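Local coordinates for arabinan-endo 1,5-alpha-l-arabinase (Bacillus subtilis, PDB 1UV4), which cleaves internal alpha-1,5-arabinofuranosidic linkages of linear and branched plant cell-wall arabinan, as a calcium-binding secreted hydrolase of glycoside hydrolase family 43, at residues A[82-87]-A[103-108]; A[14-19]-A[75-80]; A[57-62]-A[114-119]; A[141-146]-A[160-165]. All coordinates share one frame; numbering follows the deposited sequence.

Contact 1: A[82-87]-A[103-108]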
# COMPACT_ATOMS: atom_id res chain seq x y z
N ASN A 82 -14.96 -6.44 11.13
CA ASN A 82 -15.33 -7.35 12.23
C ASN A 82 -15.13 -6.72 13.64
O ASN A 82 -14.59 -7.34 14.56
CB ASN A 82 -14.53 -8.66 12.03
CG ASN A 82 -15.03 -9.76 12.87
OD1 ASN A 82 -16.23 -9.95 12.99
ND2 ASN A 82 -14.11 -10.50 13.48
N GLY A 83 -15.46 -5.44 13.74
CA GLY A 83 -15.33 -4.63 14.95
C GLY A 83 -13.98 -4.04 15.39
O GLY A 83 -13.84 -3.53 16.49
N LYS A 84 -12.96 -4.09 14.53
CA LYS A 84 -11.62 -3.59 14.88
C LYS A 84 -10.97 -2.98 13.67
O LYS A 84 -11.28 -3.32 12.57
CB LYS A 84 -10.69 -4.72 15.33
CG LYS A 84 -11.02 -5.25 16.70
CD LYS A 84 -10.02 -6.29 17.14
CE LYS A 84 -10.41 -6.92 18.47
NZ LYS A 84 -9.89 -8.31 18.53
N TYR A 85 -10.06 -2.04 13.93
CA TYR A 85 -9.10 -1.60 12.93
C TYR A 85 -7.96 -2.58 12.87
O TYR A 85 -7.46 -3.02 13.91
CB TYR A 85 -8.54 -0.23 13.32
CG TYR A 85 -9.53 0.88 13.36
CD1 TYR A 85 -9.98 1.47 12.19
CD2 TYR A 85 -9.98 1.42 14.57
CE1 TYR A 85 -10.86 2.50 12.19
CE2 TYR A 85 -10.90 2.45 14.59
CZ TYR A 85 -11.32 3.02 13.40
OH TYR A 85 -12.21 4.06 13.37
N TRP A 86 -7.55 -2.90 11.66
CA TRP A 86 -6.41 -3.78 11.39
C TRP A 86 -5.40 -2.98 10.61
O TRP A 86 -5.68 -2.47 9.52
CB TRP A 86 -6.85 -5.02 10.61
CG TRP A 86 -7.99 -5.70 11.27
CD1 TRP A 86 -9.31 -5.51 11.05
CD2 TRP A 86 -7.88 -6.66 12.30
NE1 TRP A 86 -10.05 -6.33 11.87
CE2 TRP A 86 -9.18 -7.04 12.67
CE3 TRP A 86 -6.79 -7.24 12.96
CZ2 TRP A 86 -9.41 -7.99 13.64
CZ3 TRP A 86 -7.02 -8.16 13.95
CH2 TRP A 86 -8.32 -8.54 14.27
N LEU A 87 -4.20 -2.92 11.15
CA LEU A 87 -3.11 -2.14 10.66
C LEU A 87 -1.97 -3.08 10.26
O LEU A 87 -1.34 -3.66 11.14
CB LEU A 87 -2.62 -1.14 11.76
CG LEU A 87 -1.39 -0.29 11.42
CD1 LEU A 87 -1.65 0.56 10.18
CD2 LEU A 87 -0.98 0.61 12.57
N LEU A 103 1.22 -6.98 12.02
CA LEU A 103 -0.20 -6.61 12.18
C LEU A 103 -0.42 -6.08 13.58
O LEU A 103 0.02 -6.70 14.57
CB LEU A 103 -1.12 -7.83 11.99
CG LEU A 103 -2.62 -7.63 12.18
CD1 LEU A 103 -3.16 -6.68 11.17
CD2 LEU A 103 -3.35 -9.02 12.10
N ALA A 104 -1.16 -4.98 13.66
CA ALA A 104 -1.64 -4.50 14.94
C ALA A 104 -3.12 -4.21 14.85
O ALA A 104 -3.63 -3.99 13.78
CB ALA A 104 -0.91 -3.23 15.33
N SER A 105 -3.78 -4.16 15.99
CA SER A 105 -5.23 -3.93 15.98
C SER A 105 -5.61 -2.89 17.01
O SER A 105 -4.91 -2.70 18.00
CB SER A 105 -6.02 -5.25 16.20
OG SER A 105 -5.74 -5.83 17.45
N SER A 106 -6.75 -2.23 16.81
CA SER A 106 -7.24 -1.20 17.74
C SER A 106 -8.74 -1.04 17.58
O SER A 106 -9.30 -1.36 16.55
CB SER A 106 -6.60 0.16 17.46
OG SER A 106 -6.99 1.11 18.43
N THR A 107 -9.40 -0.50 18.60
CA THR A 107 -10.78 -0.08 18.43
C THR A 107 -10.88 1.42 18.27
O THR A 107 -11.98 1.92 18.16
CB THR A 107 -11.67 -0.53 19.61
OG1 THR A 107 -11.07 -0.18 20.86
CG2 THR A 107 -11.80 -2.04 19.65
N SER A 108 -9.75 2.13 18.27
CA SER A 108 -9.79 3.60 18.10
C SER A 108 -8.46 4.19 17.65
O SER A 108 -7.45 4.15 18.38
CB SER A 108 -10.21 4.29 19.40
OG SER A 108 -10.06 5.70 19.32

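Contact 2: A[14-19]-A[75-80]. With CA (calcium ion), chain D; EDO (1,2-ethanediol), chain G.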
# COMPACT_ATOMS: atom_id res chain seq x y z
N ASP A 14 3.72 6.66 0.77
CA ASP A 14 3.07 5.32 0.89
C ASP A 14 1.80 5.40 1.72
O ASP A 14 1.66 4.70 2.72
CB ASP A 14 4.00 4.24 1.43
CG ASP A 14 5.38 4.26 0.78
OD1 ASP A 14 5.46 4.27 -0.48
OD2 ASP A 14 6.47 4.25 1.43
N PRO A 15 0.85 6.27 1.35
CA PRO A 15 -0.31 6.55 2.22
C PRO A 15 -1.43 5.49 2.22
O PRO A 15 -1.65 4.77 1.26
CB PRO A 15 -0.86 7.83 1.62
CG PRO A 15 -0.55 7.65 0.15
CD PRO A 15 0.82 7.07 0.11
N THR A 16 -2.15 5.50 3.34
CA THR A 16 -3.46 4.85 3.45
C THR A 16 -4.31 5.83 4.24
O THR A 16 -3.78 6.70 4.94
CB THR A 16 -3.27 3.49 4.14
OG1 THR A 16 -4.48 2.69 4.10
CG2 THR A 16 -2.96 3.60 5.59
N MET A 17 -5.63 5.73 4.16
CA MET A 17 -6.47 6.73 4.78
C MET A 17 -7.76 6.09 5.22
O MET A 17 -8.23 5.18 4.57
CB MET A 17 -6.78 7.85 3.75
CG MET A 17 -7.63 9.02 4.30
SD MET A 17 -7.72 10.43 3.16
CE MET A 17 -9.06 9.94 2.13
N ILE A 18 -8.35 6.57 6.32
CA ILE A 18 -9.62 6.05 6.83
C ILE A 18 -10.33 7.14 7.65
O ILE A 18 -9.69 7.99 8.22
CB ILE A 18 -9.39 4.76 7.63
CG1 ILE A 18 -10.69 4.01 7.93
CG2 ILE A 18 -8.54 5.05 8.90
CD1 ILE A 18 -10.44 2.55 8.36
N LYS A 19 -11.64 7.14 7.62
CA LYS A 19 -12.48 8.06 8.41
C LYS A 19 -12.75 7.46 9.78
O LYS A 19 -13.08 6.27 9.87
CB LYS A 19 -13.80 8.28 7.68
CG LYS A 19 -14.69 9.38 8.27
CD LYS A 19 -14.21 10.72 7.79
CE LYS A 19 -14.82 11.87 8.55
NZ LYS A 19 -16.35 11.88 8.44
N ALA A 75 4.85 1.79 4.76
CA ALA A 75 3.73 1.40 3.91
C ALA A 75 2.58 0.73 4.67
O ALA A 75 2.21 -0.39 4.45
CB ALA A 75 4.24 0.55 2.76
N PRO A 76 2.04 1.49 5.63
CA PRO A 76 0.91 0.99 6.41
C PRO A 76 -0.33 0.80 5.55
O PRO A 76 -0.52 1.42 4.52
CB PRO A 76 0.74 2.07 7.46
CG PRO A 76 1.13 3.27 6.77
CD PRO A 76 2.38 2.88 5.95
N ASP A 77 -1.20 -0.07 6.05
CA ASP A 77 -2.46 -0.31 5.43
C ASP A 77 -3.50 -0.54 6.50
O ASP A 77 -3.20 -1.25 7.43
CB ASP A 77 -2.37 -1.47 4.45
CG ASP A 77 -3.62 -1.64 3.70
OD1 ASP A 77 -3.91 -0.81 2.76
OD2 ASP A 77 -4.48 -2.55 3.95
N ILE A 78 -4.67 0.05 6.35
CA ILE A 78 -5.67 -0.01 7.44
C ILE A 78 -7.06 -0.25 6.90
O ILE A 78 -7.43 0.27 5.85
CB ILE A 78 -5.58 1.26 8.28
CG1 ILE A 78 -6.36 1.10 9.60
CG2 ILE A 78 -6.01 2.47 7.52
CD1 ILE A 78 -6.08 2.19 10.60
N GLN A 79 -7.82 -1.02 7.65
CA GLN A 79 -9.24 -1.22 7.41
C GLN A 79 -9.94 -1.44 8.72
O GLN A 79 -9.36 -1.97 9.65
CB GLN A 79 -9.51 -2.48 6.61
CG GLN A 79 -9.08 -2.48 5.17
CD GLN A 79 -9.97 -1.66 4.22
OE1 GLN A 79 -9.46 -1.09 3.25
NE2 GLN A 79 -11.24 -1.58 4.51
N TYR A 80 -11.21 -1.11 8.78
CA TYR A 80 -12.07 -1.52 9.89
C TYR A 80 -12.88 -2.76 9.44
O TYR A 80 -13.56 -2.72 8.45
CB TYR A 80 -13.00 -0.37 10.32
CG TYR A 80 -13.74 -0.60 11.61
CD1 TYR A 80 -13.19 -0.26 12.84
CD2 TYR A 80 -14.98 -1.16 11.59
CE1 TYR A 80 -13.88 -0.47 14.03
CE2 TYR A 80 -15.70 -1.37 12.76
CZ TYR A 80 -15.14 -1.03 13.99
OH TYR A 80 -15.91 -1.26 15.14
CA CA D . -5.71 -0.33 1.44
C1 EDO G . -9.60 2.31 4.92
O1 EDO G . -8.54 2.86 4.18
C2 EDO G . -10.90 2.41 4.14
O2 EDO G . -11.98 2.38 5.03
O HOH W 1 0.95 1.97 2.32
O HOH W 2 -6.74 -2.14 2.72
O HOH W 3 -6.53 0.85 3.27
O HOH W 4 -8.05 1.05 1.72
O HOH W 5 -7.37 -0.74 -0.17

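Contact 3: A[57-62]-A[114-119]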
# COMPACT_ATOMS: atom_id res chain seq x y z
N THR A 57 7.93 3.27 20.08
CA THR A 57 8.77 2.22 20.66
C THR A 57 8.71 1.03 19.75
O THR A 57 7.61 0.58 19.41
CB THR A 57 8.30 1.84 22.05
OG1 THR A 57 8.36 2.99 22.88
CG2 THR A 57 9.22 0.80 22.70
N PRO A 58 9.82 0.48 19.29
CA PRO A 58 9.76 -0.68 18.42
C PRO A 58 9.28 -1.94 19.16
O PRO A 58 9.38 -2.04 20.34
CB PRO A 58 11.23 -0.85 17.95
CG PRO A 58 12.01 -0.18 18.93
CD PRO A 58 11.21 0.88 19.60
N LEU A 59 8.77 -2.89 18.38
CA LEU A 59 8.32 -4.17 18.92
C LEU A 59 9.50 -5.14 18.96
O LEU A 59 10.29 -5.18 18.00
CB LEU A 59 7.19 -4.73 18.07
CG LEU A 59 5.93 -3.85 18.08
CD1 LEU A 59 4.87 -4.47 17.19
CD2 LEU A 59 5.44 -3.53 19.43
N SER A 60 9.66 -5.87 20.06
CA SER A 60 10.83 -6.72 20.26
C SER A 60 10.98 -7.83 19.24
O SER A 60 12.10 -8.21 18.89
CB SER A 60 10.87 -7.30 21.67
OG SER A 60 9.80 -8.18 21.88
N TRP A 61 9.88 -8.35 18.70
CA TRP A 61 9.99 -9.52 17.81
C TRP A 61 10.55 -9.20 16.44
O TRP A 61 11.04 -10.08 15.72
CB TRP A 61 8.62 -10.23 17.65
CG TRP A 61 7.51 -9.46 17.00
CD1 TRP A 61 6.46 -8.85 17.67
CD2 TRP A 61 7.21 -9.37 15.61
NE1 TRP A 61 5.59 -8.32 16.75
CE2 TRP A 61 6.01 -8.61 15.49
CE3 TRP A 61 7.86 -9.78 14.45
CZ2 TRP A 61 5.49 -8.26 14.27
CZ3 TRP A 61 7.30 -9.44 13.22
CH2 TRP A 61 6.14 -8.69 13.14
N TRP A 62 10.52 -7.92 16.07
CA TRP A 62 10.97 -7.52 14.72
C TRP A 62 12.40 -7.95 14.45
O TRP A 62 12.69 -8.40 13.36
CB TRP A 62 10.87 -6.01 14.56
CG TRP A 62 9.50 -5.46 14.54
CD1 TRP A 62 8.31 -6.11 14.36
CD2 TRP A 62 9.17 -4.09 14.71
NE1 TRP A 62 7.26 -5.21 14.37
CE2 TRP A 62 7.77 -3.95 14.57
CE3 TRP A 62 9.93 -2.93 14.90
CZ2 TRP A 62 7.12 -2.73 14.67
CZ3 TRP A 62 9.28 -1.72 14.99
CH2 TRP A 62 7.88 -1.63 14.91
N TRP A 114 -2.61 0.50 20.30
CA TRP A 114 -2.51 -0.60 19.33
C TRP A 114 -2.02 -1.90 19.99
O TRP A 114 -1.06 -1.92 20.73
CB TRP A 114 -1.60 -0.22 18.14
CG TRP A 114 -2.21 0.85 17.35
CD1 TRP A 114 -2.05 2.21 17.51
CD2 TRP A 114 -3.11 0.69 16.26
NE1 TRP A 114 -2.81 2.89 16.59
CE2 TRP A 114 -3.49 1.99 15.82
CE3 TRP A 114 -3.67 -0.42 15.62
CZ2 TRP A 114 -4.33 2.19 14.76
CZ3 TRP A 114 -4.54 -0.21 14.56
CH2 TRP A 114 -4.88 1.09 14.15
N LYS A 115 -2.73 -2.98 19.72
CA LYS A 115 -2.36 -4.31 20.19
C LYS A 115 -1.47 -4.99 19.13
O LYS A 115 -1.82 -5.06 17.96
CB LYS A 115 -3.59 -5.16 20.39
CG LYS A 115 -3.34 -6.57 20.90
CD LYS A 115 -4.67 -7.32 21.03
CE LYS A 115 -4.50 -8.84 20.92
NZ LYS A 115 -5.78 -9.59 21.26
N ASP A 116 -0.32 -5.49 19.56
CA ASP A 116 0.58 -6.25 18.72
C ASP A 116 0.02 -7.66 18.44
O ASP A 116 -0.11 -8.48 19.35
CB ASP A 116 1.96 -6.32 19.42
CG ASP A 116 2.97 -7.11 18.67
OD1 ASP A 116 2.82 -7.35 17.45
OD2 ASP A 116 3.94 -7.59 19.32
N GLU A 117 -0.33 -7.90 17.18
CA GLU A 117 -0.79 -9.20 16.72
C GLU A 117 0.29 -10.07 16.11
O GLU A 117 0.06 -11.25 15.81
CB GLU A 117 -1.91 -9.03 15.68
CG GLU A 117 -3.11 -8.21 16.17
CD GLU A 117 -4.12 -8.99 16.99
OE1 GLU A 117 -3.98 -10.25 17.13
OE2 GLU A 117 -5.04 -8.31 17.57
N GLY A 118 1.50 -9.53 16.02
CA GLY A 118 2.63 -10.31 15.58
C GLY A 118 2.81 -10.43 14.08
O GLY A 118 2.31 -9.66 13.25
N LEU A 119 3.61 -11.40 13.71
CA LEU A 119 4.05 -11.60 12.35
C LEU A 119 2.93 -12.06 11.44
O LEU A 119 2.17 -12.94 11.82
CB LEU A 119 5.17 -12.64 12.32
CG LEU A 119 5.68 -13.10 10.93
CD1 LEU A 119 6.44 -12.03 10.30
CD2 LEU A 119 6.51 -14.38 11.02

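Contact 4: A[141-146]-A[160-165]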
# COMPACT_ATOMS: atom_id res chain seq x y z
N ASP A 141 -17.26 -12.60 -1.34
CA ASP A 141 -17.96 -13.09 -0.15
C ASP A 141 -17.60 -12.34 1.11
O ASP A 141 -17.97 -12.76 2.18
CB ASP A 141 -17.63 -14.56 0.09
CG ASP A 141 -17.96 -15.42 -1.07
OD1 ASP A 141 -19.00 -15.16 -1.69
OD2 ASP A 141 -17.20 -16.35 -1.43
N GLY A 142 -16.94 -11.20 0.96
CA GLY A 142 -16.54 -10.40 2.09
C GLY A 142 -15.43 -10.91 2.95
O GLY A 142 -15.18 -10.36 4.01
N ASN A 143 -14.73 -11.94 2.49
CA ASN A 143 -13.67 -12.53 3.27
C ASN A 143 -12.28 -11.98 2.93
O ASN A 143 -12.01 -11.63 1.79
CB ASN A 143 -13.72 -14.02 3.11
CG ASN A 143 -15.02 -14.60 3.64
OD1 ASN A 143 -15.59 -14.16 4.67
ND2 ASN A 143 -15.50 -15.61 2.94
N PRO A 144 -11.42 -11.87 3.94
CA PRO A 144 -10.15 -11.18 3.79
C PRO A 144 -9.04 -11.92 3.05
O PRO A 144 -8.84 -13.13 3.26
CB PRO A 144 -9.74 -10.92 5.25
CG PRO A 144 -10.31 -12.10 6.02
CD PRO A 144 -11.62 -12.34 5.33
N TRP A 145 -8.25 -11.16 2.31
CA TRP A 145 -7.06 -11.59 1.60
C TRP A 145 -6.02 -10.48 1.75
O TRP A 145 -6.35 -9.31 1.97
CB TRP A 145 -7.35 -11.76 0.10
CG TRP A 145 -8.24 -12.89 -0.28
CD1 TRP A 145 -9.55 -13.01 -0.05
CD2 TRP A 145 -7.86 -14.04 -1.05
NE1 TRP A 145 -10.04 -14.17 -0.58
CE2 TRP A 145 -9.01 -14.82 -1.23
CE3 TRP A 145 -6.64 -14.49 -1.61
CZ2 TRP A 145 -9.00 -16.04 -1.91
CZ3 TRP A 145 -6.65 -15.67 -2.33
CH2 TRP A 145 -7.81 -16.44 -2.46
N LEU A 146 -4.78 -10.87 1.59
CA LEU A 146 -3.65 -9.90 1.69
C LEU A 146 -2.79 -9.94 0.43
O LEU A 146 -2.32 -11.01 0.03
CB LEU A 146 -2.75 -10.23 2.89
CG LEU A 146 -1.63 -9.21 3.21
CD1 LEU A 146 -2.19 -8.01 3.89
CD2 LEU A 146 -0.51 -9.92 4.04
N LEU A 160 -6.51 -14.92 3.93
CA LEU A 160 -6.31 -14.77 5.35
C LEU A 160 -7.38 -15.53 6.12
O LEU A 160 -8.53 -15.64 5.72
CB LEU A 160 -6.39 -13.29 5.75
CG LEU A 160 -5.30 -12.38 5.19
CD1 LEU A 160 -5.67 -10.90 5.46
CD2 LEU A 160 -3.96 -12.70 5.75
N ASP A 161 -7.01 -16.02 7.31
CA ASP A 161 -7.97 -16.60 8.21
C ASP A 161 -8.77 -15.45 8.82
O ASP A 161 -8.20 -14.53 9.38
CB ASP A 161 -7.22 -17.40 9.27
CG ASP A 161 -8.12 -18.10 10.22
OD1 ASP A 161 -8.85 -17.43 10.99
OD2 ASP A 161 -8.13 -19.34 10.32
N LYS A 162 -10.10 -15.52 8.74
CA LYS A 162 -10.91 -14.36 9.13
C LYS A 162 -10.91 -14.17 10.65
O LYS A 162 -11.12 -13.06 11.13
CB LYS A 162 -12.34 -14.48 8.58
CG LYS A 162 -13.12 -15.64 9.10
CD LYS A 162 -14.02 -16.23 8.00
CE LYS A 162 -15.39 -15.59 7.95
NZ LYS A 162 -16.45 -16.54 8.46
N SER A 163 -10.58 -15.21 11.40
CA SER A 163 -10.51 -15.12 12.84
C SER A 163 -9.15 -14.73 13.42
O SER A 163 -9.11 -14.32 14.57
CB SER A 163 -11.03 -16.41 13.48
OG SER A 163 -10.02 -17.39 13.50
N THR A 164 -8.05 -14.89 12.67
CA THR A 164 -6.75 -14.41 13.15
C THR A 164 -6.16 -13.31 12.29
O THR A 164 -5.16 -12.68 12.68
CB THR A 164 -5.72 -15.56 13.21
OG1 THR A 164 -5.42 -15.99 11.86
CG2 THR A 164 -6.28 -16.78 13.96
N MET A 165 -6.68 -13.14 11.08
CA MET A 165 -6.17 -12.17 10.12
C MET A 165 -4.74 -12.44 9.65
O MET A 165 -4.04 -11.55 9.17
CB MET A 165 -6.36 -10.72 10.64
CG MET A 165 -7.80 -10.37 10.97
SD MET A 165 -8.86 -10.39 9.52
CE MET A 165 -8.45 -8.81 8.82
O HOH W 6 -10.67 -15.10 3.97

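Contact 1: A[82-87]-A[103-108]
Trp86 and Leu103 meet with different first torsions: chi1 sets Trp86 CG anti to its carbonyl carbon (-53°) and Leu103 CG anti to its backbone N (178°). The benzene half of the indole, CE3 and CZ3, meets the leucine methyl CD2, with Trp86 CE3 to Leu103 CD2 at 4.0 Å. Ser105 CB also packs against this half of the ring, 3.8 Å from Trp86 CZ3, while Lys84 CB of the indole's own strand lies over one face, offset toward the rim. On the reverse side of the sheet, Leu87 CB and Ala104 CB pack 4.5 Å apart. The Tyr85 ring turns its edge to the partner segment, 103-108, its CE2 lying 3.8 Å from Thr107 O.

Beneath the side chains runs an antiparallel ladder. Tyr85 and Ser106 form one hydrogen-bonded pair, with Tyr85 N to Ser106 O at 2.8 Å, and Leu87 and Ala104 form the next, with Leu87 N to Ala104 O and Ala104 N to Leu87 O each 2.9 Å; Trp86 and Ser105 are the non-hydrogen-bonded pair between them. Ser106 OG accepts from Ser108 N at 2.9 Å in an ST turn and is also bonded to Gly113 O.

These two strands are the middle pair of a four-stranded antiparallel sheet, one blade of the beta-propeller. Strand 74-81 flanks the hairpin on one side, where the backbones of Gln79 and Trp86 are bonded; strand 115-123 flanks it on the other, where Glu117 OE2 takes the hydroxyl of Ser105.

Contact 2: A[14-19]-A[75-80]
Thr16 and Ile78 meet where the innermost strands of two adjacent blades of the family 43 beta-propeller run side by side, their axes 26° from parallel. Thr16 carries the centre of the contact. Its CB sits 3.5 Å from Pro76 O, and from there the side chain divides. The methyl CG2 packs against Pro76 O at 3.4 Å and also touches Ile78 CG2, the two side chains crossing at about a right angle. The hydroxyl is placed anti to the backbone N (chi1 -171°); OG1 receives a weak hydrogen bond from Ile78 N at 3.5 Å and has its stronger partner in Asp257 OD2, a calcium ligand. Thr16 is therefore a second-shell residue that holds Asp257, while its bond to the neighbouring blade is slight.

Farther out, Ile18 CG2 packs on Ile78 CG2 at 3.9 Å, and Ile18 CD1 reaches the backbone of Tyr80. At the other end, Asp14, the inferred proton acceptor of catalysis, lays its CB against Ala75, while its OD2 is bonded to Thr29. A water spans the gap nearby, donating to both Asp14 O and Pro76 O.

Asp77 points its CB away from 14-19, and its carboxylate reaches the calcium that Glu135 and Asp257 also bind. Asp77 OD2 accepts from Leu136 N and has a metal-bound water 2.6 Å away, while Asp77 OD1 coordinates the calcium at 2.3 Å.

Contact 3: A[57-62]-A[114-119]
Trp61 and Asp116 lie almost in one plane, the indole and carboxylate turned only 11° from each other, and this alignment sets up the bond between them. Trp61 NE1 donates to Asp116 OD1 at 3.0 Å, with an N-H...O angle of 161°, meeting the oxygen on its syn side; a weak second bond goes to Asp116 OD2. The same OD1 takes Gly118 N at 2.9 Å from above the carboxylate plane, closing an Asx turn. Two donors thus grip one oxygen from different directions, which would limit rotation of the carboxylate and probably stabilise its negative charge.

On the face of the carboxylate opposite Gly118 N, Leu59 approaches the aspartate tip to tip: its methyl CD1 comes to 3.5 Å from Asp116 OD1. The benzene half of Trp61 runs out over the backbone beyond the turn, with Trp61 CZ2 to Gly118 C at 3.5 Å. Leu119 crosses the indole at about a right angle, its CB 3.9 Å from Trp61 CZ3. Leu119 N lies over one face of the indole, offset toward the rim, and Trp62 CD1 lies over the centre of the opposite face, 3.3 Å above it, so the ring is sandwiched.

Glu117 and Gly118 both face Leu103 in a classic beta bulge of strand 115-123, the outermost strand of its propeller blade. The loop between strands 49-54 and 74-81, which connects the preceding blade to this one, thus packs on that outer strand, and Leu59 and Trp61 also touch Tyr89 of strand 84-91.

Contact 4: A[141-146]-A[160-165]
Pro144 presents its ring as a bump to the turn formed by 160-165, which curves round it. Leu160, Lys162 and Met165 supply the walls of the hollow: Pro144 CB rests against Leu160 CD1 at 4.1 Å, Pro144 CG against Lys162 CA at 3.9 Å, and Met165 SD touches the same CG at 4.2 Å. A bend at chi2 of the methionine (-64°) places SD beside the proline. Lys162 CB covers CD of the ring; farther along, Lys162 CE lies 3.6 Å from Asn143 OD1.

The bump in the other direction is Leu160, whose CD1 fits against the backbone of Trp145 and beside Leu146 CB at 3.9 Å. Here the third strand of a propeller blade leaves the second: Leu160 N donates to Pro144 O at 3.0 Å from a direction tilted 31° out of the carbonyl plane, and a water donates a hydrogen bond to each of Pro144 O and Leu160 O.

Beyond this point the chain winds about Asp161. Its OD1 accepts from Ser163 OG on the syn side, from Ser163 N on the anti side in an Asx turn, and from Thr164 N above the carboxylate plane, which extends the turn to an Asx motif, while Met165 N bonds to Asp161 O at 2.7 Å. Tyr81 of the preceding blade also touches Pro144, Lys162 and Met165.

Contacts 1 and 2 are buried, contact 4 is partly so, and contact 3 lies at the surface. Contacts 1, 2 and 3 all reach the sheet of strands 74-81, 84-91, 99-106 and 115-123: contact 2 at its inner strand, contact 1 in its middle pair, contact 3 at its outer strand. Regular backbone bonds dominate contact 1; contact 2, between blades, relies on side-chain packing and a bridging water beside the calcium site, and contact 3 on an indole-carboxylate bond. Contact 4, in the next sheet, rests on proline-leucine packing with one backbone bond and a water; it meets contact 1 through Met165, which packs on Trp86 and Leu103, but does not touch contacts 2 or 3.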